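Local structure of Mec-8 protein (Caenorhabditis elegans, 6DG0) at a contact of chain A with DNA. The protein probably binds single-stranded RNA in the nucleus as a splicing factor, here represented by its C-terminal RNA recognition motif domain holding a DNA version of AGCACA. Residues are numbered along the deposited sequence; one frame, centred on the assembly and turned at random.

Site 1 and site 2 are neighbouring parts of one binding surface, with the centres of their C-alpha atoms about 7 Å apart. They share Arg34, from strand 30-37, and Phe45, from strand 42-48. Site 1 lies on the face of the sheet, where aromatic rings of strands 4-11 and 42-48 stack on two successive bases. Site 2 adds the segment that follows strand 75-78, whose backbone runs past the base edges. The sheet thus supplies flat platforms, and the C-terminal segment supplies polar backbone groups. Together they hold DC3, DA4 and DC5 of one unpaired strand in order.

Site 1: a contact of chain A with DNA. Residues 7, 34, 36, 45. With nucleotides of chain B.
Phe7 and Phe45 each lay one ring face against a base, Phe7 under DC3 and Phe45 under DA4. These two stacks carry most of the base contact. The Phe7 ring lies 9° from parallel to the pyrimidine ring of DC3, with centroids 3.8 Å apart. C6 of the cytosine sits over the ring centre. CG of Phe7 is anti to the backbone N, which carries the ring out beside the carbonyl carbon towards the base, and chi2 near 80° turns its face to the cytosine. Phe45 is turned within 3° of the adenine plane of DA4. Its centroid is 3.6 Å from that of the six-membered ring of DA4, and it is as near the five-membered ring, so it lies beneath the fused bond, with C5 over its centre. Arg34 touches the base lightly: its CD is 4.0 Å from C2 of the adenine of DA4. These contacts are shape and stacking, and by themselves they would select flat bases more than particular letters.

The backbone contacts fall on the sugars. CE2 of Phe45 is 3.4 Å from the deoxyribose ring oxygen O4' of DA4. The far tip of the same ring, CZ, meets C1' of DC3 at 3.7 Å, and that carbon lies at the ring edge, in plane. Phe45 therefore touches two successive nucleotides. His36 offers a face to the sugar of DA4, whose C4' lies 3.7 Å from the ring centroid in a CH-pi contact. The histidine is poorly ordered, so this contact is less certain. The site is the aromatic platform of the RRM sheet, with Phe7 from RNP2 and Phe45 from RNP1, and it spreads two unpaired bases across the domain.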
ATOM      1  N   PHE A   7      -4.477  -2.714  -1.749  1.00 25.81           N
ATOM      2  CA  PHE A   7      -5.161  -1.485  -1.351  1.00 24.40           C
ATOM      3  C   PHE A   7      -4.829  -1.133   0.099  1.00 22.30           C
ATOM      4  O   PHE A   7      -4.962  -1.970   0.989  1.00 21.27           O
ATOM      5  CB  PHE A   7      -6.675  -1.626  -1.538  1.00 20.88           C
ATOM      6  CG  PHE A   7      -7.474  -0.529  -0.889  1.00 22.06           C
ATOM      7  CD1 PHE A   7      -7.613   0.703  -1.506  1.00 21.82           C
ATOM      8  CD2 PHE A   7      -8.101  -0.735   0.330  1.00 21.75           C
ATOM      9  CE1 PHE A   7      -8.345   1.717  -0.912  1.00 21.23           C
ATOM     10  CE2 PHE A   7      -8.837   0.272   0.927  1.00 19.82           C
ATOM     11  CZ  PHE A   7      -8.960   1.499   0.304  1.00 22.19           C
ATOM     12  N   ARG A  34       1.253   4.102  -5.828  1.00 28.34           N
ATOM     13  CA  ARG A  34       0.511   5.316  -6.156  1.00 35.77           C
ATOM     14  C   ARG A  34      -0.282   5.822  -4.963  1.00 31.26           C
ATOM     15  O   ARG A  34      -1.040   5.073  -4.339  1.00 27.08           O
ATOM     16  CB  ARG A  34      -0.432   5.099  -7.345  1.00 30.18           C
ATOM     17  CG  ARG A  34       0.280   5.050  -8.686  1.00 38.63           C
ATOM     18  CD  ARG A  34      -0.309   4.024  -9.638  1.00 47.49           C
ATOM     19  NE  ARG A  34      -1.125   4.658 -10.675  1.00 59.84           N
ATOM     20  CZ  ARG A  34      -0.659   5.032 -11.865  1.00 61.15           C
ATOM     21  NH1 ARG A  34       0.621   4.851 -12.161  1.00 59.52           N
ATOM     22  NH2 ARG A  34      -1.466   5.601 -12.754  1.00 56.85           N
ATOM     23  N   HIS A  36      -3.031   8.437  -3.555  1.00 42.56           N
ATOM     24  CA  HIS A  36      -4.187   9.168  -4.044  1.00 46.15           C
ATOM     25  C   HIS A  36      -4.961   9.814  -2.915  1.00 52.30           C
ATOM     26  O   HIS A  36      -5.189   9.206  -1.866  1.00 46.37           O
ATOM     27  CB  HIS A  36      -5.108   8.243  -4.830  1.00 41.21           C
ATOM     28  CG  HIS A  36      -6.480   8.802  -5.045  1.00 52.83           C
ATOM     29  ND1 HIS A  36      -7.570   8.395  -4.300  1.00 54.73           N
ATOM     30  CD2 HIS A  36      -6.940   9.739  -5.901  1.00 58.05           C
ATOM     31  CE1 HIS A  36      -8.643   9.053  -4.704  1.00 56.05           C
ATOM     32  NE2 HIS A  36      -8.289   9.876  -5.674  1.00 61.10           N
ATOM     33  N   PHE A  45      -2.250   2.589  -3.504  1.00 25.44           N
ATOM     34  CA  PHE A  45      -2.195   1.331  -4.233  1.00 23.55           C
ATOM     35  C   PHE A  45      -0.743   0.909  -4.441  1.00 26.27           C
ATOM     36  O   PHE A  45       0.039   1.625  -5.069  1.00 24.21           O
ATOM     37  CB  PHE A  45      -2.930   1.459  -5.569  1.00 27.90           C
ATOM     38  CG  PHE A  45      -4.385   1.806  -5.425  1.00 22.44           C
ATOM     39  CD1 PHE A  45      -5.328   0.821  -5.186  1.00 24.79           C
ATOM     40  CD2 PHE A  45      -4.807   3.121  -5.511  1.00 24.03           C
ATOM     41  CE1 PHE A  45      -6.665   1.140  -5.049  1.00 26.78           C
ATOM     42  CE2 PHE A  45      -6.142   3.448  -5.375  1.00 25.43           C
ATOM     43  CZ  PHE A  45      -7.073   2.457  -5.142  1.00 22.77           C
TER
ATOM     44  P    DC B   3     -14.311   2.673  -2.023  1.00 23.41           P
ATOM     45  OP1  DC B   3     -14.777   3.504  -3.154  1.00 26.56           O
ATOM     46  OP2  DC B   3     -14.873   1.319  -1.823  1.00 26.81           O
ATOM     47  O5'  DC B   3     -12.719   2.529  -2.105  1.00 25.59           O
ATOM     48  C5'  DC B   3     -11.909   3.671  -2.388  1.00 25.67           C
ATOM     49  C4'  DC B   3     -11.042   3.438  -3.618  1.00 25.55           C
ATOM     50  O4'  DC B   3     -10.163   2.307  -3.380  1.00 21.60           O
ATOM     51  C3'  DC B   3     -11.793   3.113  -4.904  1.00 26.14           C
ATOM     52  O3'  DC B   3     -11.081   3.631  -6.019  1.00 29.81           O
ATOM     53  C2'  DC B   3     -11.800   1.589  -4.911  1.00 25.98           C
ATOM     54  C1'  DC B   3     -10.440   1.274  -4.305  1.00 24.69           C
ATOM     55  N1   DC B   3     -10.404  -0.025  -3.579  1.00 26.99           N
ATOM     56  C2   DC B   3      -9.860  -1.150  -4.204  1.00 24.13           C
ATOM     57  O2   DC B   3      -9.418  -1.045  -5.354  1.00 25.79           O
ATOM     58  N3   DC B   3      -9.835  -2.327  -3.531  1.00 26.81           N
ATOM     59  C4   DC B   3     -10.324  -2.399  -2.292  1.00 22.83           C
ATOM     60  N4   DC B   3     -10.276  -3.581  -1.670  1.00 18.72           N
ATOM     61  C5   DC B   3     -10.885  -1.263  -1.638  1.00 24.28           C
ATOM     62  C6   DC B   3     -10.906  -0.107  -2.312  1.00 26.61           C
ATOM     63  P    DA B   4     -11.848   4.465  -7.157  1.00 38.59           P
ATOM     64  OP1  DA B   4     -12.858   5.323  -6.498  1.00 36.26           O
ATOM     65  OP2  DA B   4     -12.267   3.497  -8.195  1.00 33.40           O
ATOM     66  O5'  DA B   4     -10.709   5.387  -7.797  1.00 31.06           O
ATOM     67  C5'  DA B   4      -9.978   6.303  -6.987  1.00 32.87           C
ATOM     68  C4'  DA B   4      -8.660   6.672  -7.651  1.00 39.64           C
ATOM     69  O4'  DA B   4      -7.708   5.592  -7.463  1.00 38.94           O
ATOM     70  C3'  DA B   4      -8.746   6.907  -9.159  1.00 42.93           C
ATOM     71  O3'  DA B   4      -7.912   7.993  -9.547  1.00 48.48           O
ATOM     72  C2'  DA B   4      -8.260   5.585  -9.749  1.00 43.33           C
ATOM     73  C1'  DA B   4      -7.244   5.125  -8.712  1.00 36.80           C
ATOM     74  N9   DA B   4      -7.126   3.671  -8.635  1.00 33.38           N
ATOM     75  C8   DA B   4      -8.143   2.776  -8.445  1.00 33.13           C
ATOM     76  N7   DA B   4      -7.751   1.525  -8.423  1.00 33.39           N
ATOM     77  C5   DA B   4      -6.380   1.602  -8.613  1.00 33.59           C
ATOM     78  C6   DA B   4      -5.376   0.616  -8.690  1.00 27.43           C
ATOM     79  N6   DA B   4      -5.621  -0.695  -8.578  1.00 25.60           N
ATOM     80  N1   DA B   4      -4.108   1.029  -8.888  1.00 29.33           N
ATOM     81  C2   DA B   4      -3.866   2.341  -8.999  1.00 30.98           C
ATOM     82  N3   DA B   4      -4.724   3.359  -8.944  1.00 32.07           N
ATOM     83  C4   DA B   4      -5.977   2.918  -8.748  1.00 32.44           C
TER

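Site 2: a contact of chain A with DNA. Residues 5, 34, 45, 79, 81-84. With nucleotides of chain B.
CA of Ala79 meets the Watson-Crick edge of DC3, 3.5 Å from N3, somewhat out of the base plane. It begins the backbone stretch that follows the strand 3'-wards. At DA4, the O of Asn81 lies 3.0 Å from N6, but the amino hydrogens are not aimed at it, so the approach is no hydrogen bond. CB of Met83 comes within 3.8 Å of N1 of DA4. Beyond this Watson-Crick edge, Met83 N donates to Thr5 OG1 at 2.9 Å, which ties the segment to strand 4-11. The adenine lies between the base of DC5 and Phe45. An alanine in place of Phe45 would probably leave the sheet-facing side of the adenine without its aromatic support and open a gap there, letting the base tilt.

DC5 is met along its Watson-Crick edge by backbone groups. Its N4 amino group donates to the carbonyl O of Lys82 at 3.2 Å, nearly straight (160° at H), from a position tilted 32° out of the carbonyl plane. The N of Ala84 gives a weak bond to O2, and its CB packs on C2 of DC5 at 3.7 Å. Arg34 turns at chi3 (104°) to bring NE 3.3 Å from O2 of DC5, a close approach, with NH2 beside the sugar at C1'. NH2 of Arg34 contacts water 1 at 2.7 Å, and that water meets O3' of DC5. The site probably helps the segment after strand 75-78 to favour a cytosine after the adenine, since N4 and O2 are both met by backbone groups.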
ATOM      1  N   THR A   5      -1.734  -6.035  -7.086  1.00 25.93           N
ATOM      2  CA  THR A   5      -1.855  -4.742  -6.423  1.00 30.02           C
ATOM      3  C   THR A   5      -2.584  -4.839  -5.081  1.00 29.85           C
ATOM      4  O   THR A   5      -3.584  -5.547  -4.959  1.00 31.01           O
ATOM      5  CB  THR A   5      -2.605  -3.737  -7.327  1.00 27.30           C
ATOM      6  OG1 THR A   5      -1.893  -3.571  -8.559  1.00 34.87           O
ATOM      7  CG2 THR A   5      -2.742  -2.383  -6.645  1.00 28.25           C
ATOM      8  N   ARG A  34       1.253   4.102  -5.828  1.00 28.34           N
ATOM      9  CA  ARG A  34       0.511   5.316  -6.156  1.00 35.77           C
ATOM     10  C   ARG A  34      -0.282   5.822  -4.963  1.00 31.26           C
ATOM     11  O   ARG A  34      -1.040   5.073  -4.339  1.00 27.08           O
ATOM     12  CB  ARG A  34      -0.432   5.099  -7.345  1.00 30.18           C
ATOM     13  CG  ARG A  34       0.280   5.050  -8.686  1.00 38.63           C
ATOM     14  CD  ARG A  34      -0.309   4.024  -9.638  1.00 47.49           C
ATOM     15  NE  ARG A  34      -1.125   4.658 -10.675  1.00 59.84           N
ATOM     16  CZ  ARG A  34      -0.659   5.032 -11.865  1.00 61.15           C
ATOM     17  NH1 ARG A  34       0.621   4.851 -12.161  1.00 59.52           N
ATOM     18  NH2 ARG A  34      -1.466   5.601 -12.754  1.00 56.85           N
ATOM     19  N   PHE A  45      -2.250   2.589  -3.504  1.00 25.44           N
ATOM     20  CA  PHE A  45      -2.195   1.331  -4.233  1.00 23.55           C
ATOM     21  C   PHE A  45      -0.743   0.909  -4.441  1.00 26.27           C
ATOM     22  O   PHE A  45       0.039   1.625  -5.069  1.00 24.21           O
ATOM     23  CB  PHE A  45      -2.930   1.459  -5.569  1.00 27.90           C
ATOM     24  CG  PHE A  45      -4.385   1.806  -5.425  1.00 22.44           C
ATOM     25  CD1 PHE A  45      -5.328   0.821  -5.186  1.00 24.79           C
ATOM     26  CD2 PHE A  45      -4.807   3.121  -5.511  1.00 24.03           C
ATOM     27  CE1 PHE A  45      -6.665   1.140  -5.049  1.00 26.78           C
ATOM     28  CE2 PHE A  45      -6.142   3.448  -5.375  1.00 25.43           C
ATOM     29  CZ  PHE A  45      -7.073   2.457  -5.142  1.00 22.77           C
ATOM     30  N   ALA A  79      -6.389  -5.202  -3.829  1.00 27.29           N
ATOM     31  CA  ALA A  79      -7.107  -4.255  -4.674  1.00 27.80           C
ATOM     32  C   ALA A  79      -8.096  -5.011  -5.552  1.00 27.88           C
ATOM     33  O   ALA A  79      -7.874  -6.175  -5.886  1.00 30.70           O
ATOM     34  CB  ALA A  79      -6.141  -3.445  -5.524  1.00 26.42           C
ATOM     35  N   ASN A  81      -8.886  -4.266  -8.590  1.00 25.99           N
ATOM     36  CA  ASN A  81      -8.347  -4.311  -9.936  1.00 30.75           C
ATOM     37  C   ASN A  81      -6.836  -4.152  -9.902  1.00 34.73           C
ATOM     38  O   ASN A  81      -6.290  -3.540  -8.985  1.00 31.12           O
ATOM     39  CB  ASN A  81      -8.968  -3.216 -10.804  1.00 28.12           C
ATOM     40  CG  ASN A  81     -10.480  -3.292 -10.845  1.00 32.76           C
ATOM     41  OD1 ASN A  81     -11.164  -2.558 -10.132  1.00 32.13           O
ATOM     42  ND2 ASN A  81     -11.009  -4.176 -11.681  1.00 34.22           N
ATOM     43  N   LYS A  82      -6.160  -4.725 -10.891  1.00 35.57           N
ATOM     44  CA  LYS A  82      -4.723  -4.551 -11.016  1.00 37.88           C
ATOM     45  C   LYS A  82      -4.396  -3.106 -11.344  1.00 35.57           C
ATOM     46  O   LYS A  82      -5.210  -2.394 -11.930  1.00 33.37           O
ATOM     47  CB  LYS A  82      -4.153  -5.482 -12.087  1.00 38.59           C
ATOM     48  CG  LYS A  82      -4.432  -6.951 -11.829  1.00 46.15           C
ATOM     49  CD  LYS A  82      -3.675  -7.830 -12.805  1.00 49.01           C
ATOM     50  CE  LYS A  82      -3.508  -9.230 -12.247  1.00 56.46           C
ATOM     51  NZ  LYS A  82      -4.724  -9.687 -11.516  1.00 60.22           N
ATOM     52  N   MET A  83      -3.195  -2.684 -10.976  1.00 34.21           N
ATOM     53  CA  MET A  83      -2.712  -1.373 -11.369  1.00 39.92           C
ATOM     54  C   MET A  83      -2.486  -1.388 -12.873  1.00 39.72           C
ATOM     55  O   MET A  83      -1.917  -2.342 -13.407  1.00 40.74           O
ATOM     56  CB  MET A  83      -1.429  -1.025 -10.617  1.00 33.90           C
ATOM     57  CG  MET A  83      -0.915   0.383 -10.835  1.00 35.80           C
ATOM     58  SD  MET A  83       0.550   0.689  -9.831  1.00 37.27           S
ATOM     59  CE  MET A  83      -0.126   0.467  -8.185  1.00 30.14           C
ATOM     60  N   ALA A  84      -2.950  -0.341 -13.549  1.00 40.35           N
ATOM     61  CA  ALA A  84      -2.866  -0.246 -15.004  1.00 46.05           C
ATOM     62  C   ALA A  84      -1.438  -0.435 -15.504  1.00 44.60           C
ATOM     63  O   ALA A  84      -0.480  -0.091 -14.811  1.00 41.68           O
ATOM     64  CB  ALA A  84      -3.419   1.090 -15.477  1.00 37.94           C
TER
ATOM     65  P    DC B   3     -14.311   2.673  -2.023  1.00 23.41           P
ATOM     66  OP1  DC B   3     -14.777   3.504  -3.154  1.00 26.56           O
ATOM     67  OP2  DC B   3     -14.873   1.319  -1.823  1.00 26.81           O
ATOM     68  O5'  DC B   3     -12.719   2.529  -2.105  1.00 25.59           O
ATOM     69  C5'  DC B   3     -11.909   3.671  -2.388  1.00 25.67           C
ATOM     70  C4'  DC B   3     -11.042   3.438  -3.618  1.00 25.55           C
ATOM     71  O4'  DC B   3     -10.163   2.307  -3.380  1.00 21.60           O
ATOM     72  C3'  DC B   3     -11.793   3.113  -4.904  1.00 26.14           C
ATOM     73  O3'  DC B   3     -11.081   3.631  -6.019  1.00 29.81           O
ATOM     74  C2'  DC B   3     -11.800   1.589  -4.911  1.00 25.98           C
ATOM     75  C1'  DC B   3     -10.440   1.274  -4.305  1.00 24.69           C
ATOM     76  N1   DC B   3     -10.404  -0.025  -3.579  1.00 26.99           N
ATOM     77  C2   DC B   3      -9.860  -1.150  -4.204  1.00 24.13           C
ATOM     78  O2   DC B   3      -9.418  -1.045  -5.354  1.00 25.79           O
ATOM     79  N3   DC B   3      -9.835  -2.327  -3.531  1.00 26.81           N
ATOM     80  C4   DC B   3     -10.324  -2.399  -2.292  1.00 22.83           C
ATOM     81  N4   DC B   3     -10.276  -3.581  -1.670  1.00 18.72           N
ATOM     82  C5   DC B   3     -10.885  -1.263  -1.638  1.00 24.28           C
ATOM     83  C6   DC B   3     -10.906  -0.107  -2.312  1.00 26.61           C
ATOM     84  P    DA B   4     -11.848   4.465  -7.157  1.00 38.59           P
ATOM     85  OP1  DA B   4     -12.858   5.323  -6.498  1.00 36.26           O
ATOM     86  OP2  DA B   4     -12.267   3.497  -8.195  1.00 33.40           O
ATOM     87  O5'  DA B   4     -10.709   5.387  -7.797  1.00 31.06           O
ATOM     88  C5'  DA B   4      -9.978   6.303  -6.987  1.00 32.87           C
ATOM     89  C4'  DA B   4      -8.660   6.672  -7.651  1.00 39.64           C
ATOM     90  O4'  DA B   4      -7.708   5.592  -7.463  1.00 38.94           O
ATOM     91  C3'  DA B   4      -8.746   6.907  -9.159  1.00 42.93           C
ATOM     92  O3'  DA B   4      -7.912   7.993  -9.547  1.00 48.48           O
ATOM     93  C2'  DA B   4      -8.260   5.585  -9.749  1.00 43.33           C
ATOM     94  C1'  DA B   4      -7.244   5.125  -8.712  1.00 36.80           C
ATOM     95  N9   DA B   4      -7.126   3.671  -8.635  1.00 33.38           N
ATOM     96  C8   DA B   4      -8.143   2.776  -8.445  1.00 33.13           C
ATOM     97  N7   DA B   4      -7.751   1.525  -8.423  1.00 33.39           N
ATOM     98  C5   DA B   4      -6.380   1.602  -8.613  1.00 33.59           C
ATOM     99  C6   DA B   4      -5.376   0.616  -8.690  1.00 27.43           C
ATOM    100  N6   DA B   4      -5.621  -0.695  -8.578  1.00 25.60           N
ATOM    101  N1   DA B   4      -4.108   1.029  -8.888  1.00 29.33           N
ATOM    102  C2   DA B   4      -3.866   2.341  -8.999  1.00 30.98           C
ATOM    103  N3   DA B   4      -4.724   3.359  -8.944  1.00 32.07           N
ATOM    104  C4   DA B   4      -5.977   2.918  -8.748  1.00 32.44           C
ATOM    105  P    DC B   5      -8.151   8.722 -10.962  1.00 54.51           P
ATOM    106  OP1  DC B   5      -7.886  10.169 -10.797  1.00 54.56           O
ATOM    107  OP2  DC B   5      -9.464   8.269 -11.473  1.00 47.84           O
ATOM    108  O5'  DC B   5      -7.019   8.093 -11.902  1.00 50.94           O
ATOM    109  C5'  DC B   5      -5.651   8.333 -11.609  1.00 45.11           C
ATOM    110  C4'  DC B   5      -4.753   7.341 -12.331  1.00 43.60           C
ATOM    111  O4'  DC B   5      -4.979   6.013 -11.809  1.00 46.13           O
ATOM    112  C3'  DC B   5      -4.958   7.232 -13.848  1.00 47.54           C
ATOM    113  O3'  DC B   5      -3.802   7.729 -14.518  1.00 58.42           O
ATOM    114  C2'  DC B   5      -5.164   5.729 -14.111  1.00 46.15           C
ATOM    115  C1'  DC B   5      -4.678   5.092 -12.819  1.00 41.16           C
ATOM    116  N1   DC B   5      -5.329   3.791 -12.502  1.00 40.27           N
ATOM    117  C2   DC B   5      -4.531   2.662 -12.298  1.00 36.14           C
ATOM    118  O2   DC B   5      -3.302   2.775 -12.375  1.00 43.49           O
ATOM    119  N3   DC B   5      -5.125   1.478 -12.011  1.00 34.93           N
ATOM    120  C4   DC B   5      -6.453   1.401 -11.937  1.00 35.32           C
ATOM    121  N4   DC B   5      -6.994   0.211 -11.654  1.00 36.70           N
ATOM    122  C5   DC B   5      -7.286   2.540 -12.147  1.00 31.25           C
ATOM    123  C6   DC B   5      -6.688   3.704 -12.427  1.00 36.48           C
TER
HETATM  124  O   HOH W   1      -1.203   7.516 -14.570  1.00 44.51           O